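Long-range contact in pesticidial crystal protein CRY2AA (Bacillus thuringiensis serovar kurstaki, PDB 1I5P), which promotes colloid-osmotic lysis by binding to midgut epithelial cells of both dipteran and lepidopteran insect larvae: residues Tyr219-Phe231 with Phe244-Val256. Sequence-based numbering, arbitrary orientation.
Sequences YSNYCINTYQTAF and FRTYMFLNVFEYV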
ATOM      1  N   TYR A 219      13.500 -13.403  -5.800  1.00 15.09           N
ATOM      2  CA  TYR A 219      13.346 -12.670  -4.558  1.00 15.23           C
ATOM      3  C   TYR A 219      11.889 -12.336  -4.256  1.00 14.53           C
ATOM      4  O   TYR A 219      11.462 -12.397  -3.103  1.00 15.81           O
ATOM      5  CB  TYR A 219      14.186 -11.395  -4.606  1.00 15.71           C
ATOM      6  CG  TYR A 219      15.670 -11.638  -4.805  1.00 16.34           C
ATOM      7  CD1 TYR A 219      16.510 -10.599  -5.196  1.00 14.42           C
ATOM      8  CD2 TYR A 219      16.235 -12.900  -4.601  1.00 16.32           C
ATOM      9  CE1 TYR A 219      17.869 -10.804  -5.380  1.00 16.16           C
ATOM     10  CE2 TYR A 219      17.605 -13.118  -4.782  1.00 14.46           C
ATOM     11  CZ  TYR A 219      18.413 -12.064  -5.175  1.00 16.26           C
ATOM     12  OH  TYR A 219      19.760 -12.254  -5.389  1.00 15.38           O
ATOM     13  N   SER A 220      11.127 -11.982  -5.286  1.00 14.86           N
ATOM     14  CA  SER A 220       9.716 -11.647  -5.094  1.00 15.75           C
ATOM     15  C   SER A 220       8.953 -12.864  -4.607  1.00 16.32           C
ATOM     16  O   SER A 220       8.253 -12.802  -3.594  1.00 16.13           O
ATOM     17  CB  SER A 220       9.088 -11.147  -6.399  1.00 15.54           C
ATOM     18  OG  SER A 220       9.591  -9.875  -6.782  1.00 15.79           O
ATOM     19  N   ASN A 221       9.090 -13.974  -5.325  1.00 15.29           N
ATOM     20  CA  ASN A 221       8.393 -15.196  -4.941  1.00 15.25           C
ATOM     21  C   ASN A 221       8.788 -15.658  -3.540  1.00 14.96           C
ATOM     22  O   ASN A 221       7.933 -16.074  -2.759  1.00 13.05           O
ATOM     23  CB  ASN A 221       8.656 -16.311  -5.961  1.00 14.93           C
ATOM     24  CG  ASN A 221       7.963 -16.064  -7.298  1.00 17.53           C
ATOM     25  OD1 ASN A 221       7.024 -15.270  -7.393  1.00 17.67           O
ATOM     26  ND2 ASN A 221       8.416 -16.763  -8.337  1.00 17.44           N
ATOM     27  N   TYR A 222      10.077 -15.573  -3.217  1.00 14.43           N
ATOM     28  CA  TYR A 222      10.537 -15.983  -1.895  1.00 13.12           C
ATOM     29  C   TYR A 222       9.849 -15.177  -0.796  1.00 14.47           C
ATOM     30  O   TYR A 222       9.421 -15.732   0.217  1.00 13.71           O
ATOM     31  CB  TYR A 222      12.054 -15.815  -1.764  1.00 14.87           C
ATOM     32  CG  TYR A 222      12.549 -16.064  -0.355  1.00 14.76           C
ATOM     33  CD1 TYR A 222      12.639 -17.359   0.163  1.00 15.30           C
ATOM     34  CD2 TYR A 222      12.873 -15.000   0.483  1.00 16.71           C
ATOM     35  CE1 TYR A 222      13.041 -17.585   1.485  1.00 15.64           C
ATOM     36  CE2 TYR A 222      13.270 -15.212   1.801  1.00 16.77           C
ATOM     37  CZ  TYR A 222      13.353 -16.498   2.298  1.00 16.63           C
ATOM     38  OH  TYR A 222      13.744 -16.680   3.610  1.00 11.60           O
ATOM     39  N   CYS A 223       9.747 -13.864  -0.994  1.00 12.56           N
ATOM     40  CA  CYS A 223       9.101 -12.996  -0.009  1.00 13.47           C
ATOM     41  C   CYS A 223       7.618 -13.316   0.119  1.00 13.02           C
ATOM     42  O   CYS A 223       7.090 -13.443   1.222  1.00 11.97           O
ATOM     43  CB  CYS A 223       9.266 -11.522  -0.397  1.00 11.95           C
ATOM     44  SG  CYS A 223      10.938 -10.889  -0.223  1.00 11.81           S
ATOM     45  N   ILE A 224       6.953 -13.439  -1.023  1.00 12.94           N
ATOM     46  CA  ILE A 224       5.529 -13.748  -1.041  1.00 13.68           C
ATOM     47  C   ILE A 224       5.246 -15.091  -0.381  1.00 12.30           C
ATOM     48  O   ILE A 224       4.367 -15.193   0.474  1.00 12.36           O
ATOM     49  CB  ILE A 224       4.998 -13.758  -2.487  1.00 11.22           C
ATOM     50  CG1 ILE A 224       5.122 -12.348  -3.076  1.00 11.73           C
ATOM     51  CG2 ILE A 224       3.541 -14.239  -2.516  1.00 11.31           C
ATOM     52  CD1 ILE A 224       4.926 -12.285  -4.576  1.00  9.12           C
ATOM     53  N   ASN A 225       5.995 -16.116  -0.766  1.00 13.53           N
ATOM     54  CA  ASN A 225       5.800 -17.440  -0.191  1.00 15.21           C
ATOM     55  C   ASN A 225       6.061 -17.465   1.316  1.00 14.49           C
ATOM     56  O   ASN A 225       5.301 -18.070   2.067  1.00 16.61           O
ATOM     57  CB  ASN A 225       6.697 -18.467  -0.892  1.00 14.05           C
ATOM     58  CG  ASN A 225       6.324 -18.668  -2.357  1.00 22.14           C
ATOM     59  OD1 ASN A 225       5.207 -18.365  -2.775  1.00 23.01           O
ATOM     60  ND2 ASN A 225       7.259 -19.206  -3.139  1.00 20.92           N
ATOM     61  N   THR A 226       7.128 -16.809   1.762  1.00 14.02           N
ATOM     62  CA  THR A 226       7.448 -16.788   3.189  1.00 13.54           C
ATOM     63  C   THR A 226       6.310 -16.160   3.990  1.00 14.51           C
ATOM     64  O   THR A 226       5.892 -16.687   5.023  1.00 15.49           O
ATOM     65  CB  THR A 226       8.751 -16.001   3.460  1.00 11.00           C
ATOM     66  OG1 THR A 226       9.838 -16.628   2.770  1.00 11.25           O
ATOM     67  CG2 THR A 226       9.068 -15.975   4.954  1.00 12.18           C
ATOM     68  N   TYR A 227       5.811 -15.032   3.506  1.00 14.34           N
ATOM     69  CA  TYR A 227       4.733 -14.340   4.190  1.00 14.56           C
ATOM     70  C   TYR A 227       3.427 -15.127   4.161  1.00 14.95           C
ATOM     71  O   TYR A 227       2.746 -15.236   5.179  1.00 12.41           O
ATOM     72  CB  TYR A 227       4.511 -12.970   3.561  1.00 13.69           C
ATOM     73  CG  TYR A 227       3.326 -12.226   4.134  1.00 14.17           C
ATOM     74  CD1 TYR A 227       3.419 -11.562   5.353  1.00 10.03           C
ATOM     75  CD2 TYR A 227       2.117 -12.176   3.445  1.00 13.97           C
ATOM     76  CE1 TYR A 227       2.338 -10.858   5.871  1.00 13.13           C
ATOM     77  CE2 TYR A 227       1.028 -11.478   3.958  1.00 16.62           C
ATOM     78  CZ  TYR A 227       1.147 -10.818   5.167  1.00 14.54           C
ATOM     79  OH  TYR A 227       0.070 -10.118   5.661  1.00 18.41           O
ATOM     80  N   GLN A 228       3.075 -15.672   2.998  1.00 15.24           N
ATOM     81  CA  GLN A 228       1.830 -16.437   2.874  1.00 17.21           C
ATOM     82  C   GLN A 228       1.795 -17.640   3.799  1.00 14.76           C
ATOM     83  O   GLN A 228       0.763 -17.936   4.391  1.00 15.70           O
ATOM     84  CB  GLN A 228       1.601 -16.902   1.429  1.00 17.68           C
ATOM     85  CG  GLN A 228       1.024 -15.826   0.527  1.00 22.96           C
ATOM     86  CD  GLN A 228       0.419 -16.393  -0.753  1.00 26.37           C
ATOM     87  OE1 GLN A 228       1.127 -16.910  -1.615  1.00 26.03           O
ATOM     88  NE2 GLN A 228      -0.900 -16.292  -0.878  1.00 25.73           N
ATOM     89  N   THR A 229       2.916 -18.340   3.914  1.00 15.69           N
ATOM     90  CA  THR A 229       2.978 -19.503   4.793  1.00 16.79           C
ATOM     91  C   THR A 229       2.682 -19.089   6.237  1.00 16.06           C
ATOM     92  O   THR A 229       1.920 -19.750   6.947  1.00 16.33           O
ATOM     93  CB  THR A 229       4.372 -20.171   4.735  1.00 15.96           C
ATOM     94  OG1 THR A 229       4.589 -20.705   3.425  1.00 16.79           O
ATOM     95  CG2 THR A 229       4.477 -21.292   5.762  1.00 16.13           C
ATOM     96  N   ALA A 230       3.281 -17.983   6.662  1.00 16.18           N
ATOM     97  CA  ALA A 230       3.088 -17.487   8.021  1.00 15.18           C
ATOM     98  C   ALA A 230       1.673 -16.975   8.240  1.00 15.55           C
ATOM     99  O   ALA A 230       1.072 -17.211   9.291  1.00 12.01           O
ATOM    100  CB  ALA A 230       4.086 -16.375   8.314  1.00 17.17           C
ATOM    101  N   PHE A 231       1.148 -16.263   7.246  1.00 14.26           N
ATOM    102  CA  PHE A 231      -0.193 -15.712   7.340  1.00 14.83           C
ATOM    103  C   PHE A 231      -1.231 -16.826   7.493  1.00 15.62           C
ATOM    104  O   PHE A 231      -2.227 -16.654   8.197  1.00 14.58           O
ATOM    105  CB  PHE A 231      -0.508 -14.866   6.100  1.00 14.83           C
ATOM    106  CG  PHE A 231      -1.677 -13.939   6.280  1.00 14.93           C
ATOM    107  CD1 PHE A 231      -1.508 -12.693   6.880  1.00 14.88           C
ATOM    108  CD2 PHE A 231      -2.953 -14.325   5.887  1.00 12.18           C
ATOM    109  CE1 PHE A 231      -2.599 -11.841   7.084  1.00 16.53           C
ATOM    110  CE2 PHE A 231      -4.046 -13.490   6.086  1.00 13.86           C
ATOM    111  CZ  PHE A 231      -3.872 -12.242   6.688  1.00 14.29           C
ATOM    112  N   PHE A 244       0.122  -7.300  11.702  1.00 12.54           N
ATOM    113  CA  PHE A 244       1.071  -8.262  11.179  1.00 10.86           C
ATOM    114  C   PHE A 244       1.274  -7.938   9.704  1.00 10.32           C
ATOM    115  O   PHE A 244       2.397  -7.938   9.206  1.00  8.80           O
ATOM    116  CB  PHE A 244       0.532  -9.688  11.316  1.00 13.50           C
ATOM    117  CG  PHE A 244       1.439 -10.740  10.730  1.00 13.08           C
ATOM    118  CD1 PHE A 244       2.593 -11.136  11.396  1.00 15.92           C
ATOM    119  CD2 PHE A 244       1.149 -11.318   9.498  1.00 15.01           C
ATOM    120  CE1 PHE A 244       3.443 -12.095  10.851  1.00 16.75           C
ATOM    121  CE2 PHE A 244       1.993 -12.280   8.939  1.00 15.73           C
ATOM    122  CZ  PHE A 244       3.145 -12.668   9.617  1.00 17.55           C
ATOM    123  N   ARG A 245       0.172  -7.662   9.008  1.00  9.46           N
ATOM    124  CA  ARG A 245       0.225  -7.337   7.584  1.00 11.37           C
ATOM    125  C   ARG A 245       0.939  -6.013   7.355  1.00 11.15           C
ATOM    126  O   ARG A 245       1.805  -5.904   6.488  1.00 11.70           O
ATOM    127  CB  ARG A 245      -1.189  -7.257   6.993  1.00 12.25           C
ATOM    128  CG  ARG A 245      -1.227  -6.751   5.551  1.00 10.91           C
ATOM    129  CD  ARG A 245      -2.642  -6.742   5.000  1.00 13.56           C
ATOM    130  NE  ARG A 245      -2.694  -6.188   3.650  1.00 14.22           N
ATOM    131  CZ  ARG A 245      -2.475  -4.910   3.353  1.00 16.76           C
ATOM    132  NH1 ARG A 245      -2.190  -4.035   4.309  1.00 14.44           N
ATOM    133  NH2 ARG A 245      -2.531  -4.507   2.092  1.00 15.63           N
ATOM    134  N   THR A 246       0.564  -5.008   8.137  1.00 10.70           N
ATOM    135  CA  THR A 246       1.170  -3.692   8.020  1.00 10.51           C
ATOM    136  C   THR A 246       2.672  -3.773   8.209  1.00 10.80           C
ATOM    137  O   THR A 246       3.437  -3.230   7.407  1.00 10.20           O
ATOM    138  CB  THR A 246       0.587  -2.721   9.058  1.00 10.25           C
ATOM    139  OG1 THR A 246      -0.762  -2.403   8.692  1.00  9.12           O
ATOM    140  CG2 THR A 246       1.412  -1.447   9.134  1.00  5.54           C
ATOM    141  N   TYR A 247       3.090  -4.463   9.265  1.00 11.56           N
ATOM    142  CA  TYR A 247       4.503  -4.610   9.559  1.00 11.52           C
ATOM    143  C   TYR A 247       5.250  -5.189   8.356  1.00 11.24           C
ATOM    144  O   TYR A 247       6.270  -4.647   7.931  1.00 12.27           O
ATOM    145  CB  TYR A 247       4.712  -5.515  10.780  1.00  9.79           C
ATOM    146  CG  TYR A 247       6.124  -5.453  11.312  1.00 11.14           C
ATOM    147  CD1 TYR A 247       6.457  -4.610  12.377  1.00 11.85           C
ATOM    148  CD2 TYR A 247       7.146  -6.180  10.702  1.00 11.63           C
ATOM    149  CE1 TYR A 247       7.780  -4.491  12.815  1.00 10.93           C
ATOM    150  CE2 TYR A 247       8.466  -6.066  11.129  1.00 13.16           C
ATOM    151  CZ  TYR A 247       8.775  -5.220  12.182  1.00 14.30           C
ATOM    152  OH  TYR A 247      10.091  -5.084  12.574  1.00 19.28           O
ATOM    153  N   MET A 248       4.739  -6.285   7.802  1.00 10.60           N
ATOM    154  CA  MET A 248       5.374  -6.924   6.648  1.00 11.23           C
ATOM    155  C   MET A 248       5.243  -6.122   5.352  1.00 11.60           C
ATOM    156  O   MET A 248       6.137  -6.148   4.503  1.00 11.39           O
ATOM    157  CB  MET A 248       4.806  -8.332   6.449  1.00  8.33           C
ATOM    158  CG  MET A 248       5.212  -9.325   7.543  1.00 16.18           C
ATOM    159  SD  MET A 248       7.012  -9.535   7.663  1.00 16.10           S
ATOM    160  CE  MET A 248       7.213 -10.000   9.408  1.00 18.47           C
ATOM    161  N   PHE A 249       4.142  -5.401   5.187  1.00 11.41           N
ATOM    162  CA  PHE A 249       3.985  -4.613   3.972  1.00 14.43           C
ATOM    163  C   PHE A 249       4.955  -3.428   3.964  1.00 14.63           C
ATOM    164  O   PHE A 249       5.487  -3.063   2.919  1.00 17.17           O
ATOM    165  CB  PHE A 249       2.538  -4.142   3.825  1.00 14.07           C
ATOM    166  CG  PHE A 249       1.717  -5.024   2.923  1.00 15.15           C
ATOM    167  CD1 PHE A 249       1.384  -6.321   3.309  1.00 15.09           C
ATOM    168  CD2 PHE A 249       1.330  -4.582   1.660  1.00 17.00           C
ATOM    169  CE1 PHE A 249       0.679  -7.163   2.457  1.00 15.46           C
ATOM    170  CE2 PHE A 249       0.622  -5.417   0.794  1.00 17.16           C
ATOM    171  CZ  PHE A 249       0.297  -6.713   1.192  1.00 18.26           C
ATOM    172  N   LEU A 250       5.206  -2.844   5.130  1.00 13.45           N
ATOM    173  CA  LEU A 250       6.127  -1.715   5.218  1.00 14.49           C
ATOM    174  C   LEU A 250       7.588  -2.156   5.172  1.00 15.31           C
ATOM    175  O   LEU A 250       8.434  -1.467   4.600  1.00 13.50           O
ATOM    176  CB  LEU A 250       5.879  -0.931   6.507  1.00 13.57           C
ATOM    177  CG  LEU A 250       4.645  -0.022   6.519  1.00 11.96           C
ATOM    178  CD1 LEU A 250       4.458   0.569   7.907  1.00  9.54           C
ATOM    179  CD2 LEU A 250       4.817   1.079   5.485  1.00 11.70           C
ATOM    180  N   ASN A 251       7.867  -3.313   5.769  1.00 14.00           N
ATOM    181  CA  ASN A 251       9.215  -3.868   5.836  1.00 12.32           C
ATOM    182  C   ASN A 251       9.599  -4.728   4.647  1.00 11.85           C
ATOM    183  O   ASN A 251      10.786  -4.911   4.368  1.00 12.57           O
ATOM    184  CB  ASN A 251       9.367  -4.733   7.092  1.00 10.89           C
ATOM    185  CG  ASN A 251       9.796  -3.944   8.295  1.00 11.26           C
ATOM    186  OD1 ASN A 251      10.979  -3.643   8.460  1.00 13.50           O
ATOM    187  ND2 ASN A 251       8.838  -3.592   9.146  1.00 11.00           N
ATOM    188  N   VAL A 252       8.602  -5.264   3.954  1.00 11.06           N
ATOM    189  CA  VAL A 252       8.880  -6.159   2.846  1.00 11.74           C
ATOM    190  C   VAL A 252       8.169  -5.936   1.515  1.00 12.00           C
ATOM    191  O   VAL A 252       8.816  -5.806   0.481  1.00 11.35           O
ATOM    192  CB  VAL A 252       8.611  -7.628   3.276  1.00 10.34           C
ATOM    193  CG1 VAL A 252       8.887  -8.580   2.114  1.00  6.95           C
ATOM    194  CG2 VAL A 252       9.475  -7.983   4.488  1.00  6.97           C
ATOM    195  N   PHE A 253       6.845  -5.885   1.524  1.00 11.75           N
ATOM    196  CA  PHE A 253       6.135  -5.770   0.259  1.00 12.38           C
ATOM    197  C   PHE A 253       6.111  -4.454  -0.487  1.00 13.42           C
ATOM    198  O   PHE A 253       5.791  -4.430  -1.681  1.00 15.27           O
ATOM    199  CB  PHE A 253       4.741  -6.370   0.425  1.00 10.91           C
ATOM    200  CG  PHE A 253       4.792  -7.814   0.814  1.00 12.28           C
ATOM    201  CD1 PHE A 253       4.585  -8.203   2.131  1.00 13.72           C
ATOM    202  CD2 PHE A 253       5.203  -8.773  -0.112  1.00 12.08           C
ATOM    203  CE1 PHE A 253       4.797  -9.524   2.525  1.00 16.48           C
ATOM    204  CE2 PHE A 253       5.418 -10.087   0.268  1.00 12.54           C
ATOM    205  CZ  PHE A 253       5.218 -10.465   1.589  1.00 15.76           C
ATOM    206  N   GLU A 254       6.454  -3.363   0.188  1.00 11.69           N
ATOM    207  CA  GLU A 254       6.529  -2.082  -0.500  1.00 13.07           C
ATOM    208  C   GLU A 254       7.676  -2.261  -1.483  1.00 11.75           C
ATOM    209  O   GLU A 254       7.649  -1.753  -2.601  1.00 11.80           O
ATOM    210  CB  GLU A 254       6.863  -0.962   0.482  1.00 15.03           C
ATOM    211  CG  GLU A 254       5.647  -0.211   0.965  1.00 21.86           C
ATOM    212  CD  GLU A 254       4.935   0.516  -0.164  1.00 27.09           C
ATOM    213  OE1 GLU A 254       3.696   0.391  -0.256  1.00 27.08           O
ATOM    214  OE2 GLU A 254       5.615   1.212  -0.957  1.00 28.70           O
ATOM    215  N   TYR A 255       8.683  -3.018  -1.054  1.00 10.75           N
ATOM    216  CA  TYR A 255       9.851  -3.286  -1.885  1.00 10.55           C
ATOM    217  C   TYR A 255       9.521  -4.279  -2.984  1.00 10.77           C
ATOM    218  O   TYR A 255       9.888  -4.079  -4.138  1.00 13.19           O
ATOM    219  CB  TYR A 255      10.994  -3.816  -1.019  1.00  9.93           C
ATOM    220  CG  TYR A 255      11.342  -2.880   0.113  1.00 13.42           C
ATOM    221  CD1 TYR A 255      11.267  -3.293   1.444  1.00 12.92           C
ATOM    222  CD2 TYR A 255      11.726  -1.565  -0.148  1.00 14.84           C
ATOM    223  CE1 TYR A 255      11.565  -2.409   2.489  1.00 17.17           C
ATOM    224  CE2 TYR A 255      12.026  -0.680   0.884  1.00 16.52           C
ATOM    225  CZ  TYR A 255      11.945  -1.102   2.194  1.00 16.58           C
ATOM    226  OH  TYR A 255      12.249  -0.213   3.198  1.00 15.25           O
ATOM    227  N   VAL A 256       8.831  -5.355  -2.637  1.00 11.77           N
ATOM    228  CA  VAL A 256       8.477  -6.339  -3.645  1.00 12.37           C
ATOM    229  C   VAL A 256       7.705  -5.654  -4.770  1.00 13.29           C
ATOM    230  O   VAL A 256       7.913  -5.958  -5.944  1.00 15.55           O
ATOM    231  CB  VAL A 256       7.615  -7.465  -3.055  1.00 10.74           C
ATOM    232  CG1 VAL A 256       7.250  -8.453  -4.151  1.00 10.17           C
ATOM    233  CG2 VAL A 256       8.377  -8.174  -1.939  1.00 10.94           C
TER
HETATM  234  O   HOH W   1       7.997  -7.906  -7.628  1.00 11.08           O
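Ser220 OG and the backbone O of Val256 share one water, which donates a hydrogen at 2.7 Å to Ser220 OG and at 2.6 Å to Val256 O; Ser220 OG is held a second time by Thr216 O, one turn back on its own helix. No direct hydrogen bond joins the two segments, and the rest of the contact is largely apolar, an instructive case of roughly antiparallel helices held together mainly by an aromatic cluster. Its centre is Tyr227, a knob in the hole formed by Phe244, Arg245, Met248 and Phe253. With CG anti to the backbone N (chi1 175°), the tyrosine ring reaches across the groove, and its OH ends 3.4 Å from Arg245 CB. Phe253 presents its edge to one face of this ring in a T-shaped pair, planes at 68°, CE1 lying over the rim near Tyr227 CG, 3.5 Å away. Phe244 behaves differently: its plane is nearly parallel to that of Tyr227, but the rings have slid apart and barely overlap, meeting through Tyr227 CE1 and Phe244 CE2 at 3.4 Å. Phe231 touches Phe244 rim to rim, while Ala230 CB rests near Phe244 CZ. Towards the water-bridged end the backbones draw together: Cys223 CB packs 3.8 Å from Val256 CG2, and the CG1 methyl of Val252 lies near the cysteine sulfur. Helix 244-256 widens into a pi-type turn at 249-253, where Met248 O accepts from the backbone N of both Val252 and Phe253. Within the N-terminal helical bundle, helices 202-232 and 238-259 thus form a hairpin, linked through strand 235-237; helix 170-193 touches both, side chains of Asn251 and Tyr255 touch helix 53-65, and Asn221 bonds to Asn581 of the C-terminal beta sandwich.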